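Local coordinates for protein alanine glyoxylate transaminase (Thermococcus litoralis, PDB 2ZC0) that probably transfers the amino group of alanine to glyoxylate, using the cofactor pyridoxal 5'-phosphate, at residues Asp43-Leu48 / Lys309-Ile314; Lys366-Asp371 / Ala377-Phe382. All coordinates share one frame; numbering follows the deposited sequence.

Interaction 1 of 2, residues Asp43-Leu48 / Lys309-Ile314; sequences DPDPEL and KEKRDI
Lys311 NZ is gripped by three oxygens: OD2 of Asp45, in a salt bridge across the contact, and the carbonyl oxygens of Ser383 and Pro385. The salt bridge joins opposite charges, but the modelled 2.4 Å between Lys311 NZ and Asp45 OD2 is too short to trust as an exact length. Asp45 also builds an Asx turn, its other oxygen, OD1, accepting the backbone N of Glu47 at 2.7 Å. One carboxylate therefore orders its own loop and fixes that loop to helix 295-322. Leu48 N closes the same bend on Asp45 O at 3.0 Å, and the prolines on either side of Asp45 limit the backbone freedom of this irregular segment. A lysine fits the helix side because its long, extended chain can span the gap: the CA atoms of Asp45 and Lys311 are 10.3 Å apart. Its CG stands anti to the carbonyl carbon (chi1 -68°) and the rest is extended, meeting the aspartate side chain at about a right angle. Tyr308, one residue before Lys309, packs on Pro44 and Leu48, and its OH accepts the backbone N-H of Asp45. Leu48 CD1 lies 4.2 Å from Lys311 CE, apolar cover for the methylenes of this buried lysine.

Interaction 2 of 2, residues Lys366-Asp371 / Ala377-Phe382; sequences KPFYTD and AIRLNF. With IMD (imidazole), chain G.
Arg379 sends a guanidinium nitrogen to the rim of an aromatic ring rather than over its face: NH1 lies near the plane of Phe368, 3.3 Å from both CE2 and CZ of that ring. The two planes are 60° apart, so this is neither a stack nor the usual cation-pi arrangement, and the ring edge simply packs against the NH1 end of the guanidinium. Arginine suits the place because its chain, bent at chi3 (75°), carries several N-H groups to separate acceptors: NH2 bonds Ala40 O, and NH1 bonds Asn186 OD1 in the cofactor pocket. A leucine in its place would probably leave Asn186 OD1 and Ala40 O without these donors and open a gap at the edge of Phe368. Nearer the start of the strand, Ala377 CB meets Tyr369, 3.8 Å from CE2 and 3.7 Å from OH; a methyl is small enough to sit there, but it gives the buried hydroxyl no polar partner, and the model supplies none. The loop side has its own ties. Lys366 NZ donates to Asp371 O at 2.8 Å, in the carbonyl plane, and also to Ser373 O, while Lys366 O takes Tyr369 N to close the 3-10 turn. An imidazole, probably from the crystallisation liquor, gives its N1 to Pro367 O at 2.7 Å. With its side chain about 6 Å from the bound PMP, Arg379 is consistent with the arginine that receives the substrate's alpha-carboxylate in class I aminotransferases.

In the fold
From the N terminus, the loop Asp43-Leu48 follows strand 37-38 and meets helix 295-322, so interaction 1 closes a span of 260 residues that holds the whole mixed eight-stranded sheet. Interaction 2 opens only after that, and joins a 3-10 turn to strand 377-381 across a short loop of five residues; the two contacts are in series, neither nested nor crossing. They meet where that strand ends: Arg312 CB packs on Phe382 CE2 at 3.4 Å. Strand 377-381, antiparallel to strand 336-340, also bonds through its backbone with Leu39, near the loop of interaction 1. Together they tie the N-terminal segment and the long helix to the C-terminal strands.

Interaction 1 of 2, residues Asp43-Leu48 / Lys309-Ile314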
ATOM      1  N   ASP A  43      15.555 -30.596  -5.561  1.00 45.47           N
ATOM      2  CA  ASP A  43      16.266 -30.663  -6.823  1.00 46.29           C
ATOM      3  C   ASP A  43      16.059 -31.978  -7.562  1.00 47.28           C
ATOM      4  O   ASP A  43      15.747 -32.999  -6.961  1.00 48.84           O
ATOM      5  CB  ASP A  43      17.764 -30.462  -6.585  1.00 44.11           C
ATOM      6  CG  ASP A  43      18.097 -29.046  -6.187  1.00 44.49           C
ATOM      7  OD1 ASP A  43      17.994 -28.157  -7.056  1.00 42.99           O
ATOM      8  OD2 ASP A  43      18.451 -28.816  -5.014  1.00 42.35           O
ATOM      9  N   PRO A  44      16.186 -31.957  -8.893  1.00 47.87           N
ATOM     10  CA  PRO A  44      16.022 -33.196  -9.654  1.00 48.84           C
ATOM     11  C   PRO A  44      17.375 -33.889  -9.508  1.00 49.19           C
ATOM     12  O   PRO A  44      18.317 -33.264  -9.017  1.00 47.47           O
ATOM     13  CB  PRO A  44      15.797 -32.693 -11.070  1.00 49.19           C
ATOM     14  CG  PRO A  44      16.657 -31.456 -11.110  1.00 48.98           C
ATOM     15  CD  PRO A  44      16.276 -30.797  -9.797  1.00 47.66           C
ATOM     16  N   ASP A  45      17.485 -35.155  -9.911  1.00 48.49           N
ATOM     17  CA  ASP A  45      18.773 -35.854  -9.827  1.00 48.17           C
ATOM     18  C   ASP A  45      19.613 -35.362 -11.002  1.00 47.52           C
ATOM     19  O   ASP A  45      19.214 -35.515 -12.154  1.00 47.86           O
ATOM     20  CB  ASP A  45      18.590 -37.372  -9.955  1.00 49.11           C
ATOM     21  CG  ASP A  45      19.874 -38.154  -9.664  1.00 49.69           C
ATOM     22  OD1 ASP A  45      20.986 -37.687 -10.013  1.00 49.48           O
ATOM     23  OD2 ASP A  45      19.771 -39.260  -9.094  1.00 51.42           O
ATOM     24  N   PRO A  46      20.784 -34.770 -10.728  1.00 47.44           N
ATOM     25  CA  PRO A  46      21.656 -34.263 -11.793  1.00 49.08           C
ATOM     26  C   PRO A  46      22.206 -35.358 -12.702  1.00 50.61           C
ATOM     27  O   PRO A  46      22.670 -35.081 -13.811  1.00 52.41           O
ATOM     28  CB  PRO A  46      22.751 -33.525 -11.022  1.00 47.86           C
ATOM     29  CG  PRO A  46      22.845 -34.312  -9.752  1.00 48.05           C
ATOM     30  CD  PRO A  46      21.398 -34.570  -9.402  1.00 47.63           C
ATOM     31  N   GLU A  47      22.148 -36.600 -12.228  1.00 51.55           N
ATOM     32  CA  GLU A  47      22.627 -37.740 -13.005  1.00 51.70           C
ATOM     33  C   GLU A  47      21.510 -38.310 -13.879  1.00 52.21           C
ATOM     34  O   GLU A  47      21.775 -39.034 -14.837  1.00 51.92           O
ATOM     35  CB  GLU A  47      23.181 -38.836 -12.078  1.00 53.11           C
ATOM     36  CG  GLU A  47      24.364 -38.399 -11.212  1.00 53.98           C
ATOM     37  CD  GLU A  47      25.373 -37.559 -11.977  1.00 55.80           C
ATOM     38  OE1 GLU A  47      25.747 -37.944 -13.107  1.00 55.16           O
ATOM     39  OE2 GLU A  47      25.793 -36.511 -11.442  1.00 58.06           O
ATOM     40  N   LEU A  48      20.259 -37.989 -13.550  1.00 51.78           N
ATOM     41  CA  LEU A  48      19.136 -38.468 -14.353  1.00 51.42           C
ATOM     42  C   LEU A  48      18.834 -37.465 -15.463  1.00 51.90           C
ATOM     43  O   LEU A  48      17.978 -37.694 -16.320  1.00 52.72           O
ATOM     44  CB  LEU A  48      17.891 -38.707 -13.487  1.00 49.82           C
ATOM     45  CG  LEU A  48      17.988 -39.844 -12.457  1.00 49.04           C
ATOM     46  CD1 LEU A  48      16.647 -40.048 -11.769  1.00 46.00           C
ATOM     47  CD2 LEU A  48      18.411 -41.133 -13.167  1.00 47.70           C
ATOM     48  N   LYS A 309      10.531 -42.729 -10.491  1.00 52.24           N
ATOM     49  CA  LYS A 309       9.491 -43.636 -10.028  1.00 54.19           C
ATOM     50  C   LYS A 309      10.132 -44.726  -9.162  1.00 54.38           C
ATOM     51  O   LYS A 309       9.581 -45.126  -8.141  1.00 53.52           O
ATOM     52  CB  LYS A 309       8.783 -44.266 -11.229  1.00 56.03           C
ATOM     53  CG  LYS A 309       7.642 -45.185 -10.864  1.00 59.57           C
ATOM     54  CD  LYS A 309       6.935 -45.684 -12.102  1.00 63.71           C
ATOM     55  CE  LYS A 309       5.724 -46.529 -11.726  1.00 67.05           C
ATOM     56  NZ  LYS A 309       4.938 -46.933 -12.928  1.00 67.85           N
ATOM     57  N   GLU A 310      11.304 -45.194  -9.578  1.00 54.39           N
ATOM     58  CA  GLU A 310      12.017 -46.225  -8.837  1.00 56.13           C
ATOM     59  C   GLU A 310      12.441 -45.697  -7.464  1.00 54.83           C
ATOM     60  O   GLU A 310      12.258 -46.366  -6.448  1.00 54.06           O
ATOM     61  CB  GLU A 310      13.233 -46.688  -9.640  1.00 57.91           C
ATOM     62  CG  GLU A 310      14.056 -47.762  -8.972  1.00 61.83           C
ATOM     63  CD  GLU A 310      15.200 -48.230  -9.852  1.00 65.18           C
ATOM     64  OE1 GLU A 310      15.960 -47.368 -10.347  1.00 66.15           O
ATOM     65  OE2 GLU A 310      15.337 -49.457 -10.047  1.00 66.30           O
ATOM     66  N   LYS A 311      12.998 -44.489  -7.437  1.00 53.08           N
ATOM     67  CA  LYS A 311      13.410 -43.888  -6.175  1.00 51.33           C
ATOM     68  C   LYS A 311      12.169 -43.685  -5.306  1.00 49.57           C
ATOM     69  O   LYS A 311      12.238 -43.752  -4.083  1.00 48.48           O
ATOM     70  CB  LYS A 311      14.090 -42.546  -6.419  1.00 51.17           C
ATOM     71  CG  LYS A 311      15.429 -42.632  -7.125  1.00 50.28           C
ATOM     72  CD  LYS A 311      16.086 -41.270  -7.078  1.00 51.51           C
ATOM     73  CE  LYS A 311      17.428 -41.237  -7.775  1.00 51.17           C
ATOM     74  NZ  LYS A 311      18.082 -39.936  -7.507  1.00 51.27           N
ATOM     75  N   ARG A 312      11.041 -43.429  -5.961  1.00 48.56           N
ATOM     76  CA  ARG A 312       9.768 -43.227  -5.284  1.00 49.40           C
ATOM     77  C   ARG A 312       9.364 -44.524  -4.578  1.00 49.52           C
ATOM     78  O   ARG A 312       8.946 -44.507  -3.418  1.00 50.07           O
ATOM     79  CB  ARG A 312       8.697 -42.823  -6.308  1.00 49.53           C
ATOM     80  CG  ARG A 312       7.336 -42.403  -5.734  1.00 50.36           C
ATOM     81  CD  ARG A 312       6.531 -43.590  -5.205  1.00 52.07           C
ATOM     82  NE  ARG A 312       6.307 -44.616  -6.223  1.00 52.93           N
ATOM     83  CZ  ARG A 312       5.283 -44.647  -7.074  1.00 52.90           C
ATOM     84  NH1 ARG A 312       4.353 -43.699  -7.051  1.00 52.98           N
ATOM     85  NH2 ARG A 312       5.189 -45.638  -7.956  1.00 52.70           N
ATOM     86  N   ASP A 313       9.495 -45.647  -5.280  1.00 48.28           N
ATOM     87  CA  ASP A 313       9.137 -46.942  -4.709  1.00 48.92           C
ATOM     88  C   ASP A 313      10.129 -47.360  -3.628  1.00 48.04           C
ATOM     89  O   ASP A 313       9.734 -47.883  -2.589  1.00 48.83           O
ATOM     90  CB  ASP A 313       9.085 -48.015  -5.800  1.00 48.42           C
ATOM     91  CG  ASP A 313       8.142 -47.656  -6.920  1.00 48.96           C
ATOM     92  OD1 ASP A 313       7.025 -47.178  -6.629  1.00 50.55           O
ATOM     93  OD2 ASP A 313       8.507 -47.858  -8.093  1.00 50.31           O
ATOM     94  N   ILE A 314      11.413 -47.117  -3.883  1.00 47.70           N
ATOM     95  CA  ILE A 314      12.476 -47.449  -2.939  1.00 47.74           C
ATOM     96  C   ILE A 314      12.307 -46.727  -1.606  1.00 48.26           C
ATOM     97  O   ILE A 314      12.469 -47.337  -0.550  1.00 49.79           O
ATOM     98  CB  ILE A 314      13.882 -47.123  -3.531  1.00 48.35           C
ATOM     99  CG1 ILE A 314      14.215 -48.089  -4.671  1.00 48.09           C
ATOM    100  CG2 ILE A 314      14.954 -47.237  -2.461  1.00 47.24           C
ATOM    101  CD1 ILE A 314      15.554 -47.817  -5.340  1.00 51.71           C
TER

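Interaction 2 of 2, residues Lys366-Asp371 / Ala377-Phe382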
ATOM      1  N   LYS A 366       6.637 -28.061   9.426  1.00 36.82           N
ATOM      2  CA  LYS A 366       5.795 -27.057  10.064  1.00 37.31           C
ATOM      3  C   LYS A 366       5.689 -25.722   9.325  1.00 37.64           C
ATOM      4  O   LYS A 366       4.613 -25.105   9.295  1.00 38.36           O
ATOM      5  CB  LYS A 366       6.299 -26.771  11.477  1.00 36.00           C
ATOM      6  CG  LYS A 366       5.505 -25.691  12.187  1.00 36.77           C
ATOM      7  CD  LYS A 366       4.173 -26.235  12.649  1.00 38.45           C
ATOM      8  CE  LYS A 366       3.265 -25.150  13.178  1.00 39.63           C
ATOM      9  NZ  LYS A 366       2.643 -24.352  12.075  1.00 43.00           N
ATOM     10  N   PRO A 367       6.800 -25.243   8.737  1.00 37.51           N
ATOM     11  CA  PRO A 367       6.775 -23.964   8.017  1.00 38.21           C
ATOM     12  C   PRO A 367       5.817 -23.939   6.829  1.00 37.64           C
ATOM     13  O   PRO A 367       5.369 -22.871   6.416  1.00 39.93           O
ATOM     14  CB  PRO A 367       8.231 -23.784   7.592  1.00 39.98           C
ATOM     15  CG  PRO A 367       8.984 -24.518   8.666  1.00 39.72           C
ATOM     16  CD  PRO A 367       8.175 -25.771   8.784  1.00 37.84           C
ATOM     17  N   PHE A 368       5.489 -25.111   6.294  1.00 36.69           N
ATOM     18  CA  PHE A 368       4.580 -25.201   5.153  1.00 34.52           C
ATOM     19  C   PHE A 368       3.093 -25.088   5.492  1.00 33.87           C
ATOM     20  O   PHE A 368       2.275 -25.037   4.578  1.00 35.53           O
ATOM     21  CB  PHE A 368       4.799 -26.516   4.394  1.00 32.00           C
ATOM     22  CG  PHE A 368       6.188 -26.694   3.855  1.00 29.21           C
ATOM     23  CD1 PHE A 368       7.258 -26.914   4.716  1.00 29.10           C
ATOM     24  CD2 PHE A 368       6.421 -26.687   2.481  1.00 28.20           C
ATOM     25  CE1 PHE A 368       8.536 -27.131   4.222  1.00 24.81           C
ATOM     26  CE2 PHE A 368       7.690 -26.902   1.979  1.00 26.84           C
ATOM     27  CZ  PHE A 368       8.751 -27.126   2.851  1.00 28.22           C
ATOM     28  N   TYR A 369       2.742 -25.050   6.782  1.00 34.68           N
ATOM     29  CA  TYR A 369       1.331 -24.947   7.214  1.00 32.91           C
ATOM     30  C   TYR A 369       0.881 -23.506   7.432  1.00 33.47           C
ATOM     31  O   TYR A 369       1.665 -22.665   7.880  1.00 31.17           O
ATOM     32  CB  TYR A 369       1.095 -25.754   8.505  1.00 33.13           C
ATOM     33  CG  TYR A 369       1.209 -27.252   8.303  1.00 31.47           C
ATOM     34  CD1 TYR A 369       0.068 -28.071   8.299  1.00 32.85           C
ATOM     35  CD2 TYR A 369       2.445 -27.842   8.040  1.00 31.24           C
ATOM     36  CE1 TYR A 369       0.160 -29.437   8.031  1.00 32.52           C
ATOM     37  CE2 TYR A 369       2.547 -29.207   7.768  1.00 35.22           C
ATOM     38  CZ  TYR A 369       1.395 -29.995   7.764  1.00 33.13           C
ATOM     39  OH  TYR A 369       1.491 -31.326   7.459  1.00 34.36           O
ATOM     40  N   THR A 370      -0.395 -23.246   7.133  1.00 34.24           N
ATOM     41  CA  THR A 370      -0.990 -21.911   7.235  1.00 33.73           C
ATOM     42  C   THR A 370      -1.595 -21.625   8.603  1.00 36.24           C
ATOM     43  O   THR A 370      -2.126 -20.542   8.861  1.00 34.48           O
ATOM     44  CB  THR A 370      -2.066 -21.711   6.125  1.00 36.16           C
ATOM     45  OG1 THR A 370      -3.224 -22.519   6.398  1.00 35.97           O
ATOM     46  CG2 THR A 370      -1.490 -22.127   4.774  1.00 32.99           C
ATOM     47  N   ASP A 371      -1.509 -22.601   9.491  1.00 38.08           N
ATOM     48  CA  ASP A 371      -2.034 -22.409  10.824  1.00 40.44           C
ATOM     49  C   ASP A 371      -1.102 -23.077  11.823  1.00 41.81           C
ATOM     50  O   ASP A 371       0.074 -23.276  11.531  1.00 41.33           O
ATOM     51  CB  ASP A 371      -3.489 -22.927  10.922  1.00 40.39           C
ATOM     52  CG  ASP A 371      -3.622 -24.436  10.722  1.00 41.56           C
ATOM     53  OD1 ASP A 371      -4.782 -24.899  10.717  1.00 41.80           O
ATOM     54  OD2 ASP A 371      -2.611 -25.158  10.577  1.00 41.04           O
ATOM     55  N   ALA A 377       5.358 -32.595  11.379  1.00 43.89           N
ATOM     56  CA  ALA A 377       5.614 -32.934   9.989  1.00 41.94           C
ATOM     57  C   ALA A 377       7.081 -32.839   9.596  1.00 42.07           C
ATOM     58  O   ALA A 377       7.837 -32.044  10.145  1.00 42.43           O
ATOM     59  CB  ALA A 377       4.778 -32.048   9.079  1.00 40.29           C
ATOM     60  N   ILE A 378       7.479 -33.671   8.644  1.00 41.03           N
ATOM     61  CA  ILE A 378       8.840 -33.667   8.128  1.00 41.94           C
ATOM     62  C   ILE A 378       8.747 -33.991   6.642  1.00 41.41           C
ATOM     63  O   ILE A 378       8.227 -35.041   6.258  1.00 42.66           O
ATOM     64  CB  ILE A 378       9.745 -34.727   8.819  1.00 43.03           C
ATOM     65  CG1 ILE A 378      10.319 -34.172  10.132  1.00 43.71           C
ATOM     66  CG2 ILE A 378      10.894 -35.115   7.898  1.00 41.00           C
ATOM     67  CD1 ILE A 378       9.340 -34.132  11.280  1.00 47.14           C
ATOM     68  N   ARG A 379       9.235 -33.093   5.796  1.00 40.74           N
ATOM     69  CA  ARG A 379       9.179 -33.349   4.367  1.00 39.70           C
ATOM     70  C   ARG A 379      10.426 -34.093   3.917  1.00 40.01           C
ATOM     71  O   ARG A 379      11.549 -33.749   4.304  1.00 41.20           O
ATOM     72  CB  ARG A 379       9.045 -32.040   3.605  1.00 40.04           C
ATOM     73  CG  ARG A 379       8.589 -32.200   2.176  1.00 41.32           C
ATOM     74  CD  ARG A 379       8.768 -30.891   1.449  1.00 35.25           C
ATOM     75  NE  ARG A 379      10.180 -30.684   1.165  1.00 36.87           N
ATOM     76  CZ  ARG A 379      10.679 -29.618   0.552  1.00 35.12           C
ATOM     77  NH1 ARG A 379       9.874 -28.640   0.157  1.00 32.74           N
ATOM     78  NH2 ARG A 379      11.979 -29.558   0.301  1.00 30.64           N
ATOM     79  N   LEU A 380      10.222 -35.118   3.101  1.00 39.08           N
ATOM     80  CA  LEU A 380      11.316 -35.930   2.595  1.00 38.52           C
ATOM     81  C   LEU A 380      11.303 -35.926   1.084  1.00 39.12           C
ATOM     82  O   LEU A 380      10.253 -36.106   0.461  1.00 41.08           O
ATOM     83  CB  LEU A 380      11.172 -37.381   3.069  1.00 39.43           C
ATOM     84  CG  LEU A 380      11.028 -37.654   4.564  1.00 39.68           C
ATOM     85  CD1 LEU A 380      10.849 -39.163   4.788  1.00 39.28           C
ATOM     86  CD2 LEU A 380      12.273 -37.138   5.288  1.00 38.10           C
ATOM     87  N   ASN A 381      12.475 -35.749   0.496  1.00 37.47           N
ATOM     88  CA  ASN A 381      12.605 -35.722  -0.946  1.00 37.29           C
ATOM     89  C   ASN A 381      13.302 -36.981  -1.459  1.00 36.15           C
ATOM     90  O   ASN A 381      14.261 -37.437  -0.844  1.00 35.26           O
ATOM     91  CB  ASN A 381      13.410 -34.489  -1.355  1.00 35.22           C
ATOM     92  CG  ASN A 381      13.913 -34.585  -2.755  1.00 34.67           C
ATOM     93  OD1 ASN A 381      15.101 -34.844  -2.987  1.00 38.27           O
ATOM     94  ND2 ASN A 381      13.013 -34.408  -3.712  1.00 34.58           N
ATOM     95  N   PHE A 382      12.841 -37.540  -2.578  1.00 35.20           N
ATOM     96  CA  PHE A 382      13.484 -38.738  -3.121  1.00 37.36           C
ATOM     97  C   PHE A 382      14.070 -38.561  -4.523  1.00 39.50           C
ATOM     98  O   PHE A 382      14.679 -39.483  -5.066  1.00 41.08           O
ATOM     99  CB  PHE A 382      12.520 -39.944  -3.119  1.00 34.70           C
ATOM    100  CG  PHE A 382      11.215 -39.695  -3.812  1.00 32.36           C
ATOM    101  CD1 PHE A 382      10.115 -39.236  -3.100  1.00 33.07           C
ATOM    102  CD2 PHE A 382      11.080 -39.924  -5.170  1.00 31.83           C
ATOM    103  CE1 PHE A 382       8.890 -39.008  -3.737  1.00 31.93           C
ATOM    104  CE2 PHE A 382       9.869 -39.698  -5.818  1.00 31.18           C
ATOM    105  CZ  PHE A 382       8.768 -39.238  -5.097  1.00 30.83           C
TER
HETATM  106  N1  IMD G 410       4.391 -20.381   6.482  1.00 45.60           N
HETATM  107  C2  IMD G 410       3.249 -19.753   6.737  1.00 44.36           C
HETATM  108  N3  IMD G 410       3.238 -18.606   6.070  1.00 44.42           N
HETATM  109  C4  IMD G 410       4.400 -18.507   5.379  1.00 44.60           C
HETATM  110  C5  IMD G 410       5.123 -19.617   5.635  1.00 44.49           C